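Local coordinates for capsular polysaccharide biosynthesis protein (Burkholderia pseudomallei, PDB 4BQN) that probably acts as an acetyltransferase in building the capsular polysaccharide and binds coenzyme A, here held through a disulfide, at residues 14-23 and 200-211; 153-164 and 183-191. The protein carries 1 engineered substitution. All blocks are in the same frame, centred on the assembly; numbering follows the deposited sequence. Where two conformers were deposited one is given.

Contact 1: 14-23 and 200-211; sequences CQAPALAKML and NHPTAALMREIA. With COA (coenzyme A), chain C.
Cys-14 meets His-201 just ahead of the helix that carries Ala-18 to Leu-23, and the same sulfur is covalently joined to coenzyme A: its SG lies 2.0 Å from S1P, a disulfide. With chi1 at 78°, SG stands between the backbone N and the carbonyl carbon, a placing that brings it 3.5 Å from NE2 of His-201, oblique to the ring. C2P, the next atom of the cofactor, lies at the edge of that imidazole and against the amide of Asn-200, whose OD1 is held by Tyr-120. Gln-15 makes the polar link between the segments. Its extended chain carries NE2 to Asn-200 O (2.8 Å, 161° at the hydrogen); the acceptor lies in the amide plane of the glutamine, whereas the donor stands above the carbonyl plane. Met-98 O also accepts from NE2 and Gln-66 NE2 donates to OE1, so both ends of this buried amide are satisfied. Beyond it the contact turns apolar. CE of Met-207, on a chain bent at chi2 and chi3, enters a hole formed by Gln-15, Ala-18, Leu-19 and Met-22, 3.8 Å from Ala-18 CB. Leu-19 presses CD1 on Ala-211 CA at 3.7 Å. Met-22, in the conformer described, returns the knob among Ala-204, Met-207, Arg-208 and Ala-211. Leu-23 closes the row with CD2 on Ala-211. These knobs-into-holes join helices crossing at -74°, with the first helix lying between helix 204-211 and strand 6-11 of the parallel sheet, on which Ala-16, Ala-20 and Leu-23 rest.

Contact 2: 153-164 and 183-191; sequences IDEIESWCVDEL and TDFILANCR. With COA (coenzyme A), chain C.
Arg-191 reaches back from the end of the second segment to the first turns of helix 153-164, where it joins Glu-157 and Asp-154 in a salt-bridge network. Its chain is extended from CG to NE, and it holds both oxygens of Glu-157 through NE and NH2: NE bonds OE2 at 2.7 Å on the syn side, and because the planes stand 65° apart, NH2 meets OE1, at 2.9 Å, from above the carboxylate. NH2 also donates to Asp-154 OD1 at 2.9 Å, approaching nearly along the C-O axis, and here the planes are close to coplanar. CD1 of Ile-153 covers one guanidinium face, 3.7 Å above its centre. The positive guanidinium between them would probably help keep both acids ionised. The short segments form an antiparallel pair of helices, 169° between their directions; Arg-167 on the last turn of helix 153-167 and Asn-172 in the link after it both bind coenzyme A.

Farther along, the packing is apolar and tight at buried Val-161, whose CG2 lies 3.7 Å from CD1 of the exposed Leu-187, the two side chains perpendicular to each other. At the C-terminal end of segment 153-164, Leu-164 and Thr-183 lie alongside one another, running in opposite senses; Thr-183 OG1 is hydrogen-bonded to Gln-96. Leu-164 CD1 touches Ile-186 CD1 more loosely at 4.2 Å, but its CD2 turns to the cofactor's N6A. Glu-163, turned away from this interface, brings CB within 3.4 Å of N1A, and its carboxylate pairs with Arg-167. The solvent side differs: Asp-154 is exposed, and one water bridges its OD1 to NH1 of Arg-191.

Overall arrangement
Both contacts are largely buried and both touch coenzyme A, but at opposite ends of the cofactor: contact 1 holds the sulfur end, whereas contact 2 borders the adenine. Their centres lie about 18 Å apart. Contact 1, nearer the middle of the chain, packs a helix of the parallel-sheet region with methionine, leucine and alanine, and its polar chemistry is confined to the cofactor end. Contact 2 adds an ionic network and a partly solvent-exposed edge. Along the sequence contact 2 is nested within the loop that contact 1 closes, and helix 183-189 packs directly on helix 204-217, so the helices of the two contacts touch through Leu-206, Phe-185 and Ile-186.

Contact 1: 14-23 and 200-211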
loop_
_atom_site.group_PDB
_atom_site.type_symbol
_atom_site.label_atom_id
_atom_site.label_comp_id
_atom_site.label_asym_id
_atom_site.label_seq_id
_atom_site.Cartn_x
_atom_site.Cartn_y
_atom_site.Cartn_z
ATOM N N CYS A 14 -4.911 -6.076 -2.130
ATOM C CA CYS A 14 -4.905 -5.823 -3.569
ATOM C C CYS A 14 -3.526 -6.075 -4.219
ATOM O O CYS A 14 -3.427 -6.251 -5.428
ATOM C CB CYS A 14 -5.403 -4.400 -3.860
ATOM S SG CYS A 14 -4.244 -3.094 -3.594
ATOM N N GLN A 15 -2.463 -6.094 -3.412
ATOM C CA GLN A 15 -1.120 -6.360 -3.917
ATOM C C GLN A 15 -0.945 -7.804 -4.347
ATOM O O GLN A 15 -0.054 -8.088 -5.164
ATOM C CB GLN A 15 -0.078 -6.008 -2.850
ATOM C CG GLN A 15 -0.104 -4.517 -2.509
ATOM C CD GLN A 15 0.647 -4.162 -1.241
ATOM O OE1 GLN A 15 1.390 -4.980 -0.669
ATOM N NE2 GLN A 15 0.472 -2.919 -0.798
ATOM N N ALA A 16 -1.784 -8.707 -3.818
ATOM C CA ALA A 16 -1.654 -10.126 -4.121
ATOM C C ALA A 16 -1.979 -10.462 -5.589
ATOM O O ALA A 16 -1.139 -11.055 -6.264
ATOM C CB ALA A 16 -2.406 -10.975 -3.105
ATOM N N PRO A 17 -3.152 -10.045 -6.118
ATOM C CA PRO A 17 -3.389 -10.287 -7.540
ATOM C C PRO A 17 -2.337 -9.583 -8.417
ATOM O O PRO A 17 -1.947 -10.118 -9.459
ATOM C CB PRO A 17 -4.807 -9.722 -7.746
ATOM C CG PRO A 17 -5.456 -9.917 -6.397
ATOM C CD PRO A 17 -4.368 -9.563 -5.431
ATOM N N ALA A 18 -1.875 -8.407 -7.984
ATOM C CA ALA A 18 -0.851 -7.670 -8.738
ATOM C C ALA A 18 0.455 -8.452 -8.783
ATOM O O ALA A 18 1.088 -8.542 -9.845
ATOM C CB ALA A 18 -0.621 -6.291 -8.137
ATOM N N LEU A 19 0.826 -9.066 -7.661
ATOM C CA LEU A 19 2.026 -9.898 -7.597
ATOM C C LEU A 19 1.901 -11.132 -8.496
ATOM O O LEU A 19 2.849 -11.469 -9.196
ATOM C CB LEU A 19 2.279 -10.295 -6.132
ATOM C CG LEU A 19 3.458 -11.233 -5.892
ATOM C CD1 LEU A 19 4.762 -10.683 -6.437
ATOM C CD2 LEU A 19 3.571 -11.484 -4.392
ATOM N N ALA A 20 0.747 -11.798 -8.480
ATOM C CA ALA A 20 0.526 -12.939 -9.367
ATOM C C ALA A 20 0.673 -12.532 -10.842
ATOM O O ALA A 20 1.282 -13.254 -11.635
ATOM C CB ALA A 20 -0.844 -13.542 -9.116
ATOM N N LYS A 21 0.113 -11.377 -11.205
ATOM C CA LYS A 21 0.207 -10.881 -12.574
ATOM C C LYS A 21 1.682 -10.670 -12.947
ATOM O O LYS A 21 2.124 -11.035 -14.045
ATOM C CB LYS A 21 -0.599 -9.584 -12.716
ATOM C CG LYS A 21 -0.801 -9.097 -14.143
ATOM C CD LYS A 21 -1.879 -9.879 -14.887
ATOM C CE LYS A 21 -3.281 -9.424 -14.517
ATOM N NZ LYS A 21 -4.307 -10.226 -15.240
ATOM N N MET A 22 2.443 -10.080 -12.029
ATOM C CA MET A 22 3.843 -9.811 -12.304
ATOM C C MET A 22 4.631 -11.111 -12.448
ATOM O O MET A 22 5.370 -11.272 -13.411
ATOM C CB MET A 22 4.425 -8.919 -11.199
ATOM C CG MET A 22 5.814 -8.376 -11.491
ATOM S SD MET A 22 5.877 -7.357 -12.967
ATOM C CE MET A 22 5.189 -5.813 -12.367
ATOM N N LEU A 23 4.461 -12.036 -11.503
ATOM C CA LEU A 23 5.150 -13.333 -11.581
ATOM C C LEU A 23 4.839 -14.096 -12.865
ATOM O O LEU A 23 5.751 -14.632 -13.513
ATOM C CB LEU A 23 4.832 -14.200 -10.369
ATOM C CG LEU A 23 5.508 -13.743 -9.066
ATOM C CD1 LEU A 23 4.832 -14.431 -7.885
ATOM C CD2 LEU A 23 7.017 -14.013 -9.082
ATOM N N ASN A 200 -0.310 2.443 -0.234
ATOM C CA ASN A 200 -0.378 0.973 -0.321
ATOM C C ASN A 200 -0.530 0.448 -1.752
ATOM O O ASN A 200 -0.885 -0.715 -1.968
ATOM C CB ASN A 200 -1.452 0.429 0.639
ATOM C CG ASN A 200 -2.802 1.070 0.394
ATOM O OD1 ASN A 200 -3.079 1.485 -0.725
ATOM N ND2 ASN A 200 -3.618 1.194 1.438
ATOM N N HIS A 201 -0.187 1.291 -2.725
ATOM C CA HIS A 201 -0.145 0.869 -4.124
ATOM C C HIS A 201 1.247 1.059 -4.717
ATOM O O HIS A 201 1.565 2.121 -5.253
ATOM C CB HIS A 201 -1.158 1.640 -4.978
ATOM C CG HIS A 201 -2.587 1.249 -4.748
ATOM N ND1 HIS A 201 -3.620 1.870 -5.413
ATOM C CD2 HIS A 201 -3.163 0.333 -3.928
ATOM C CE1 HIS A 201 -4.768 1.336 -5.038
ATOM N NE2 HIS A 201 -4.522 0.396 -4.144
ATOM N N PRO A 202 2.093 0.026 -4.619
ATOM C CA PRO A 202 3.406 0.032 -5.283
ATOM C C PRO A 202 3.311 0.316 -6.772
ATOM O O PRO A 202 2.364 -0.127 -7.439
ATOM C CB PRO A 202 3.912 -1.399 -5.044
ATOM C CG PRO A 202 3.270 -1.779 -3.748
ATOM C CD PRO A 202 1.899 -1.165 -3.773
ATOM N N THR A 203 4.298 1.034 -7.285
ATOM C CA THR A 203 4.451 1.218 -8.717
ATOM C C THR A 203 5.060 -0.048 -9.330
ATOM O O THR A 203 5.543 -0.944 -8.629
ATOM C CB THR A 203 5.396 2.384 -9.038
ATOM O OG1 THR A 203 6.700 2.066 -8.535
ATOM C CG2 THR A 203 4.902 3.707 -8.408
ATOM N N ALA A 204 5.078 -0.100 -10.658
ATOM C CA ALA A 204 5.693 -1.209 -11.385
ATOM C C ALA A 204 7.079 -1.590 -10.888
ATOM O O ALA A 204 7.382 -2.778 -10.744
ATOM C CB ALA A 204 5.771 -0.890 -12.866
ATOM N N ALA A 205 7.930 -0.590 -10.671
ATOM C CA ALA A 205 9.316 -0.870 -10.274
ATOM C C ALA A 205 9.338 -1.652 -8.961
ATOM O O ALA A 205 10.103 -2.613 -8.798
ATOM C CB ALA A 205 10.091 0.429 -10.133
ATOM N N LEU A 206 8.506 -1.250 -8.009
ATOM C CA LEU A 206 8.452 -1.952 -6.731
ATOM C C LEU A 206 7.796 -3.340 -6.851
ATOM O O LEU A 206 8.257 -4.296 -6.215
ATOM C CB LEU A 206 7.800 -1.104 -5.639
ATOM C CG LEU A 206 7.870 -1.720 -4.232
ATOM C CD1 LEU A 206 9.309 -2.020 -3.823
ATOM C CD2 LEU A 206 7.190 -0.805 -3.235
ATOM N N MET A 207 6.744 -3.459 -7.667
ATOM C CA MET A 207 6.147 -4.764 -7.905
ATOM C C MET A 207 7.147 -5.727 -8.539
ATOM O O MET A 207 7.166 -6.908 -8.180
ATOM C CB MET A 207 4.894 -4.639 -8.786
ATOM C CG MET A 207 3.701 -3.984 -8.085
ATOM S SD MET A 207 3.223 -4.703 -6.499
ATOM C CE MET A 207 2.974 -6.419 -6.966
ATOM N N ARG A 208 7.953 -5.248 -9.490
ATOM C CA ARG A 208 8.997 -6.101 -10.068
ATOM C C ARG A 208 9.974 -6.538 -8.988
ATOM O O ARG A 208 10.395 -7.699 -8.950
ATOM C CB ARG A 208 9.740 -5.398 -11.187
ATOM C CG ARG A 208 8.901 -5.203 -12.439
ATOM C CD ARG A 208 9.771 -4.777 -13.605
ATOM N NE ARG A 208 10.448 -3.499 -13.403
ATOM C CZ ARG A 208 9.967 -2.311 -13.780
ATOM N NH1 ARG A 208 8.753 -2.206 -14.328
ATOM N NH2 ARG A 208 10.686 -1.212 -13.574
ATOM N N GLU A 209 10.359 -5.608 -8.116
ATOM C CA GLU A 209 11.349 -5.933 -7.095
ATOM C C GLU A 209 10.843 -7.018 -6.142
ATOM O O GLU A 209 11.560 -7.990 -5.864
ATOM C CB GLU A 209 11.798 -4.688 -6.313
ATOM C CG GLU A 209 13.135 -4.897 -5.620
ATOM C CD GLU A 209 14.288 -5.083 -6.599
ATOM O OE1 GLU A 209 14.269 -4.479 -7.700
ATOM O OE2 GLU A 209 15.223 -5.848 -6.283
ATOM N N ILE A 210 9.613 -6.877 -5.644
ATOM C CA ILE A 210 9.076 -7.885 -4.718
ATOM C C ILE A 210 8.874 -9.230 -5.424
ATOM O O ILE A 210 9.160 -10.279 -4.842
ATOM C CB ILE A 210 7.802 -7.399 -3.967
ATOM C CG1 ILE A 210 7.422 -8.332 -2.823
ATOM C CG2 ILE A 210 6.626 -7.217 -4.899
ATOM C CD1 ILE A 210 8.415 -8.326 -1.700
ATOM N N ALA A 211 8.415 -9.205 -6.678
ATOM C CA ALA A 211 8.283 -10.444 -7.455
ATOM C C ALA A 211 9.655 -11.125 -7.605
ATOM O O ALA A 211 9.763 -12.346 -7.486
ATOM C CB ALA A 211 7.672 -10.159 -8.813
HETATM N N1A COA C . 2.589 1.767 8.304
HETATM C C2A COA C . 1.459 2.338 8.792
HETATM N N3A COA C . 0.258 1.738 8.725
HETATM C C4A COA C . 0.161 0.501 8.186
HETATM C C5A COA C . 1.339 -0.172 7.653
HETATM C C6A COA C . 2.606 0.543 7.740
HETATM N N6A COA C . 3.732 -0.020 7.257
HETATM N N7A COA C . 0.958 -1.379 7.173
HETATM C C8A COA C . -0.376 -1.476 7.397
HETATM N N9A COA C . -0.845 -0.346 7.974
HETATM C C1B COA C . -2.211 -0.055 8.428
HETATM C C2B COA C . -3.324 -0.648 7.582
HETATM O O2B COA C . -3.650 0.228 6.502
HETATM C C3B COA C . -4.420 -0.755 8.631
HETATM O O3B COA C . -4.944 0.573 8.824
HETATM P P3B COA C . -6.301 0.855 9.639
HETATM O O7A COA C . -6.533 2.329 9.423
HETATM O O8A COA C . -7.329 -0.015 8.966
HETATM O O9A COA C . -6.025 0.473 11.074
HETATM C C4B COA C . -3.656 -1.160 9.890
HETATM O O4B COA C . -2.314 -0.711 9.695
HETATM C C5B COA C . -3.666 -2.662 10.175
HETATM O O5B COA C . -3.158 -3.314 9.017
HETATM P P1A COA C . -2.080 -4.477 9.106
HETATM O O1A COA C . -1.687 -4.787 7.692
HETATM O O2A COA C . -0.986 -4.120 10.068
HETATM O O3A COA C . -2.824 -5.733 9.758
HETATM P P2A COA C . -4.124 -6.612 9.391
HETATM O O4A COA C . -5.139 -6.382 10.482
HETATM O O5A COA C . -3.613 -8.012 9.191
HETATM O O6A COA C . -4.713 -6.031 8.031
HETATM C CBP COA C . -5.003 -5.469 5.717
HETATM C CCP COA C . -4.269 -6.376 6.703
HETATM C CDP COA C . -4.568 -5.781 4.290
HETATM C CEP COA C . -6.486 -5.784 5.806
HETATM C CAP COA C . -4.694 -3.999 6.104
HETATM O OAP COA C . -3.329 -3.696 5.812
HETATM C C9P COA C . -5.562 -2.908 5.496
HETATM O O9P COA C . -6.636 -2.615 6.008
HETATM N N8P COA C . -5.094 -2.241 4.436
HETATM C C7P COA C . -5.825 -1.137 3.828
HETATM C C6P COA C . -7.022 -1.543 2.987
HETATM C C5P COA C . -6.531 -2.401 1.852
HETATM O O5P COA C . -6.461 -3.616 1.960
HETATM N N4P COA C . -6.190 -1.745 0.758
HETATM C C3P COA C . -5.699 -2.427 -0.406
HETATM C C2P COA C . -4.336 -1.886 -0.772
HETATM S S1P COA C . -3.532 -3.084 -1.761
#

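Contact 2: 153-164 and 183-191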
loop_
_atom_site.group_PDB
_atom_site.type_symbol
_atom_site.label_atom_id
_atom_site.label_comp_id
_atom_site.label_asym_id
_atom_site.label_seq_id
_atom_site.Cartn_x
_atom_site.Cartn_y
_atom_site.Cartn_z
ATOM N N ILE A 153 11.695 15.296 6.739
ATOM C CA ILE A 153 11.727 14.128 5.852
ATOM C C ILE A 153 12.437 12.917 6.464
ATOM O O ILE A 153 11.960 11.784 6.317
ATOM C CB ILE A 153 12.262 14.482 4.449
ATOM C CG1 ILE A 153 11.968 13.332 3.486
ATOM C CG2 ILE A 153 13.752 14.850 4.501
ATOM C CD1 ILE A 153 12.220 13.669 2.038
ATOM N N ASP A 154 13.537 13.135 7.188
ATOM C CA ASP A 154 14.251 12.003 7.770
ATOM C C ASP A 154 13.427 11.328 8.862
ATOM O O ASP A 154 13.433 10.102 8.989
ATOM C CB ASP A 154 15.606 12.425 8.331
ATOM C CG ASP A 154 16.592 12.822 7.254
ATOM O OD1 ASP A 154 16.456 12.359 6.110
ATOM O OD2 ASP A 154 17.537 13.576 7.573
ATOM N N GLU A 155 12.729 12.128 9.658
ATOM C CA GLU A 155 11.867 11.594 10.717
ATOM C C GLU A 155 10.748 10.758 10.088
ATOM O O GLU A 155 10.413 9.674 10.573
ATOM C CB GLU A 155 11.275 12.724 11.554
ATOM C CG GLU A 155 10.281 12.265 12.618
ATOM C CD GLU A 155 9.697 13.403 13.428
ATOM O OE1 GLU A 155 10.050 14.575 13.179
ATOM O OE2 GLU A 155 8.888 13.114 14.332
ATOM N N ILE A 156 10.144 11.286 9.024
ATOM C CA ILE A 156 9.078 10.573 8.322
ATOM C C ILE A 156 9.592 9.234 7.817
ATOM O O ILE A 156 8.970 8.203 8.061
ATOM C CB ILE A 156 8.512 11.420 7.172
ATOM C CG1 ILE A 156 7.771 12.646 7.733
ATOM C CG2 ILE A 156 7.574 10.584 6.307
ATOM C CD1 ILE A 156 7.561 13.760 6.715
ATOM N N GLU A 157 10.733 9.247 7.117
ATOM C CA GLU A 157 11.279 8.020 6.534
ATOM C C GLU A 157 11.655 7.008 7.605
ATOM O O GLU A 157 11.406 5.811 7.434
ATOM C CB GLU A 157 12.464 8.300 5.644
ATOM C CG GLU A 157 12.031 8.975 4.364
ATOM C CD GLU A 157 13.154 9.211 3.389
ATOM O OE1 GLU A 157 14.322 8.903 3.719
ATOM O OE2 GLU A 157 12.867 9.727 2.290
ATOM N N SER A 158 12.246 7.476 8.705
ATOM C CA SER A 158 12.619 6.577 9.810
ATOM C C SER A 158 11.389 5.850 10.355
ATOM O O SER A 158 11.437 4.643 10.596
ATOM C CB SER A 158 13.348 7.327 10.933
ATOM O OG SER A 158 13.748 6.433 11.962
ATOM N N TRP A 159 10.286 6.579 10.521
ATOM C CA TRP A 159 9.055 5.989 11.010
ATOM C C TRP A 159 8.505 4.987 9.990
ATOM O O TRP A 159 8.075 3.888 10.363
ATOM C CB TRP A 159 8.033 7.072 11.340
ATOM C CG TRP A 159 6.741 6.546 11.818
ATOM C CD1 TRP A 159 6.406 6.214 13.104
ATOM C CD2 TRP A 159 5.567 6.316 11.020
ATOM N NE1 TRP A 159 5.103 5.766 13.148
ATOM C CE2 TRP A 159 4.564 5.828 11.886
ATOM C CE3 TRP A 159 5.273 6.478 9.660
ATOM C CZ2 TRP A 159 3.273 5.495 11.434
ATOM C CZ3 TRP A 159 3.986 6.150 9.207
ATOM C CH2 TRP A 159 3.009 5.656 10.095
ATOM N N CYS A 160 8.507 5.358 8.706
ATOM C CA CYS A 160 8.028 4.440 7.674
ATOM C C CYS A 160 8.811 3.127 7.663
ATOM O O CYS A 160 8.222 2.049 7.532
ATOM C CB CYS A 160 8.088 5.082 6.286
ATOM S SG CYS A 160 6.940 6.464 6.062
ATOM N N VAL A 161 10.131 3.202 7.828
ATOM C CA VAL A 161 10.946 1.999 7.886
ATOM C C VAL A 161 10.607 1.199 9.136
ATOM O O VAL A 161 10.438 -0.024 9.050
ATOM C CB VAL A 161 12.446 2.337 7.893
ATOM C CG1 VAL A 161 13.285 1.115 8.287
ATOM C CG2 VAL A 161 12.836 2.855 6.525
ATOM N N ASP A 162 10.494 1.866 10.287
ATOM C CA ASP A 162 10.181 1.160 11.538
ATOM C C ASP A 162 8.844 0.423 11.490
ATOM O O ASP A 162 8.709 -0.663 12.048
ATOM C CB ASP A 162 10.176 2.110 12.729
ATOM C CG ASP A 162 11.552 2.627 13.076
ATOM O OD1 ASP A 162 12.556 2.093 12.559
ATOM O OD2 ASP A 162 11.618 3.581 13.872
ATOM N N GLU A 163 7.843 1.020 10.841
ATOM C CA GLU A 163 6.544 0.348 10.707
ATOM C C GLU A 163 6.659 -0.964 9.926
ATOM O O GLU A 163 5.981 -1.949 10.245
ATOM C CB GLU A 163 5.534 1.262 10.022
ATOM C CG GLU A 163 5.083 2.420 10.898
ATOM C CD GLU A 163 4.350 1.966 12.152
ATOM O OE1 GLU A 163 3.402 1.157 12.062
ATOM O OE2 GLU A 163 4.711 2.421 13.238
ATOM N N LEU A 164 7.483 -0.967 8.881
ATOM C CA LEU A 164 7.747 -2.191 8.132
ATOM C C LEU A 164 8.533 -3.200 8.965
ATOM O O LEU A 164 8.190 -4.373 9.001
ATOM C CB LEU A 164 8.469 -1.875 6.822
ATOM C CG LEU A 164 7.674 -1.073 5.778
ATOM C CD1 LEU A 164 8.541 -0.749 4.579
ATOM C CD2 LEU A 164 6.437 -1.848 5.332
ATOM N N THR A 183 12.222 -4.004 2.395
ATOM C CA THR A 183 12.376 -2.811 3.237
ATOM C C THR A 183 13.638 -1.995 2.906
ATOM O O THR A 183 13.561 -0.766 2.752
ATOM C CB THR A 183 12.365 -3.184 4.727
ATOM O OG1 THR A 183 11.182 -3.950 5.001
ATOM C CG2 THR A 183 12.380 -1.923 5.603
ATOM N N ASP A 184 14.790 -2.665 2.798
ATOM C CA ASP A 184 16.046 -1.953 2.538
ATOM C C ASP A 184 16.018 -1.308 1.159
ATOM O O ASP A 184 16.496 -0.188 0.980
ATOM C CB ASP A 184 17.249 -2.908 2.658
ATOM C CG ASP A 184 17.381 -3.522 4.044
ATOM O OD1 ASP A 184 17.094 -2.831 5.045
ATOM O OD2 ASP A 184 17.781 -4.704 4.134
ATOM N N PHE A 185 15.439 -2.013 0.197
ATOM C CA PHE A 185 15.268 -1.486 -1.144
ATOM C C PHE A 185 14.427 -0.210 -1.140
ATOM O O PHE A 185 14.783 0.784 -1.766
ATOM C CB PHE A 185 14.626 -2.548 -2.054
ATOM C CG PHE A 185 14.395 -2.073 -3.451
ATOM C CD1 PHE A 185 15.434 -2.058 -4.376
ATOM C CD2 PHE A 185 13.141 -1.579 -3.835
ATOM C CE1 PHE A 185 15.225 -1.602 -5.668
ATOM C CE2 PHE A 185 12.927 -1.113 -5.126
ATOM C CZ PHE A 185 13.974 -1.123 -6.038
ATOM N N ILE A 186 13.305 -0.237 -0.434
ATOM C CA ILE A 186 12.437 0.943 -0.405
ATOM C C ILE A 186 13.182 2.167 0.154
ATOM O O ILE A 186 13.200 3.226 -0.470
ATOM C CB ILE A 186 11.125 0.694 0.366
ATOM C CG1 ILE A 186 10.272 -0.361 -0.369
ATOM C CG2 ILE A 186 10.348 2.000 0.520
ATOM C CD1 ILE A 186 9.118 -0.913 0.452
ATOM N N LEU A 187 13.801 2.018 1.322
ATOM C CA LEU A 187 14.451 3.166 1.932
ATOM C C LEU A 187 15.556 3.692 1.026
ATOM O O LEU A 187 15.709 4.903 0.871
ATOM C CB LEU A 187 14.994 2.820 3.311
ATOM C CG LEU A 187 15.730 3.961 4.033
ATOM C CD1 LEU A 187 14.806 5.139 4.339
ATOM C CD2 LEU A 187 16.440 3.466 5.288
ATOM N N ALA A 188 16.335 2.781 0.448
ATOM C CA ALA A 188 17.496 3.184 -0.333
ATOM C C ALA A 188 17.120 3.841 -1.653
ATOM O O ALA A 188 17.880 4.649 -2.170
ATOM C CB ALA A 188 18.423 2.000 -0.566
ATOM N N ASN A 189 15.943 3.514 -2.189
ATOM C CA ASN A 189 15.576 3.981 -3.520
ATOM C C ASN A 189 14.449 5.001 -3.578
ATOM O O ASN A 189 14.195 5.541 -4.647
ATOM C CB ASN A 189 15.197 2.793 -4.404
ATOM C CG ASN A 189 16.380 1.939 -4.749
ATOM O OD1 ASN A 189 17.058 2.186 -5.749
ATOM N ND2 ASN A 189 16.659 0.948 -3.910
ATOM N N CYS A 190 13.779 5.257 -2.452
ATOM C CA CYS A 190 12.519 6.002 -2.492
ATOM C C CYS A 190 12.666 7.428 -3.027
ATOM O O CYS A 190 11.747 7.936 -3.686
ATOM C CB CYS A 190 11.821 5.995 -1.126
ATOM S SG CYS A 190 12.709 6.807 0.215
ATOM N N ARG A 191 13.813 8.071 -2.788
ATOM C CA ARG A 191 13.973 9.445 -3.255
ATOM C C ARG A 191 14.411 9.526 -4.708
ATOM O O ARG A 191 14.274 10.582 -5.333
ATOM C CB ARG A 191 14.913 10.224 -2.347
ATOM C CG ARG A 191 14.400 10.286 -0.919
ATOM C CD ARG A 191 15.001 11.436 -0.146
ATOM N NE ARG A 191 14.932 11.182 1.287
ATOM C CZ ARG A 191 15.525 11.932 2.205
ATOM N NH1 ARG A 191 16.213 13.009 1.840
ATOM N NH2 ARG A 191 15.424 11.603 3.488
HETATM N N1A COA C . 2.589 1.767 8.304
HETATM C C2A COA C . 1.459 2.338 8.792
HETATM N N3A COA C . 0.258 1.738 8.725
HETATM C C4A COA C . 0.161 0.501 8.186
HETATM C C5A COA C . 1.339 -0.172 7.653
HETATM C C6A COA C . 2.606 0.543 7.740
HETATM N N6A COA C . 3.732 -0.020 7.257
HETATM N N7A COA C . 0.958 -1.379 7.173
HETATM C C8A COA C . -0.376 -1.476 7.397
HETATM N N9A COA C . -0.845 -0.346 7.974
HETATM C C1B COA C . -2.211 -0.055 8.428
HETATM C C2B COA C . -3.324 -0.648 7.582
HETATM O O2B COA C . -3.650 0.228 6.502
HETATM C C3B COA C . -4.420 -0.755 8.631
HETATM O O3B COA C . -4.944 0.573 8.824
HETATM P P3B COA C . -6.301 0.855 9.639
HETATM O O7A COA C . -6.533 2.329 9.423
HETATM O O8A COA C . -7.329 -0.015 8.966
HETATM O O9A COA C . -6.025 0.473 11.074
HETATM C C4B COA C . -3.656 -1.160 9.890
HETATM O O4B COA C . -2.314 -0.711 9.695
HETATM C C5B COA C . -3.666 -2.662 10.175
HETATM O O5B COA C . -3.158 -3.314 9.017
HETATM P P1A COA C . -2.080 -4.477 9.106
HETATM O O1A COA C . -1.687 -4.787 7.692
HETATM O O2A COA C . -0.986 -4.120 10.068
HETATM O O3A COA C . -2.824 -5.733 9.758
HETATM P P2A COA C . -4.124 -6.612 9.391
HETATM O O4A COA C . -5.139 -6.382 10.482
HETATM O O5A COA C . -3.613 -8.012 9.191
HETATM O O6A COA C . -4.713 -6.031 8.031
HETATM C CBP COA C . -5.003 -5.469 5.717
HETATM C CCP COA C . -4.269 -6.376 6.703
HETATM C CDP COA C . -4.568 -5.781 4.290
HETATM C CEP COA C . -6.486 -5.784 5.806
HETATM C CAP COA C . -4.694 -3.999 6.104
HETATM O OAP COA C . -3.329 -3.696 5.812
HETATM C C9P COA C . -5.562 -2.908 5.496
HETATM O O9P COA C . -6.636 -2.615 6.008
HETATM N N8P COA C . -5.094 -2.241 4.436
HETATM C C7P COA C . -5.825 -1.137 3.828
HETATM C C6P COA C . -7.022 -1.543 2.987
HETATM C C5P COA C . -6.531 -2.401 1.852
HETATM O O5P COA C . -6.461 -3.616 1.960
HETATM N N4P COA C . -6.190 -1.745 0.758
HETATM C C3P COA C . -5.699 -2.427 -0.406
HETATM C C2P COA C . -4.336 -1.886 -0.772
HETATM S S1P COA C . -3.532 -3.084 -1.761
HETATM O O HOH W 1 17.614 14.074 4.211
HETATM O O HOH W 2 16.103 7.755 1.849
#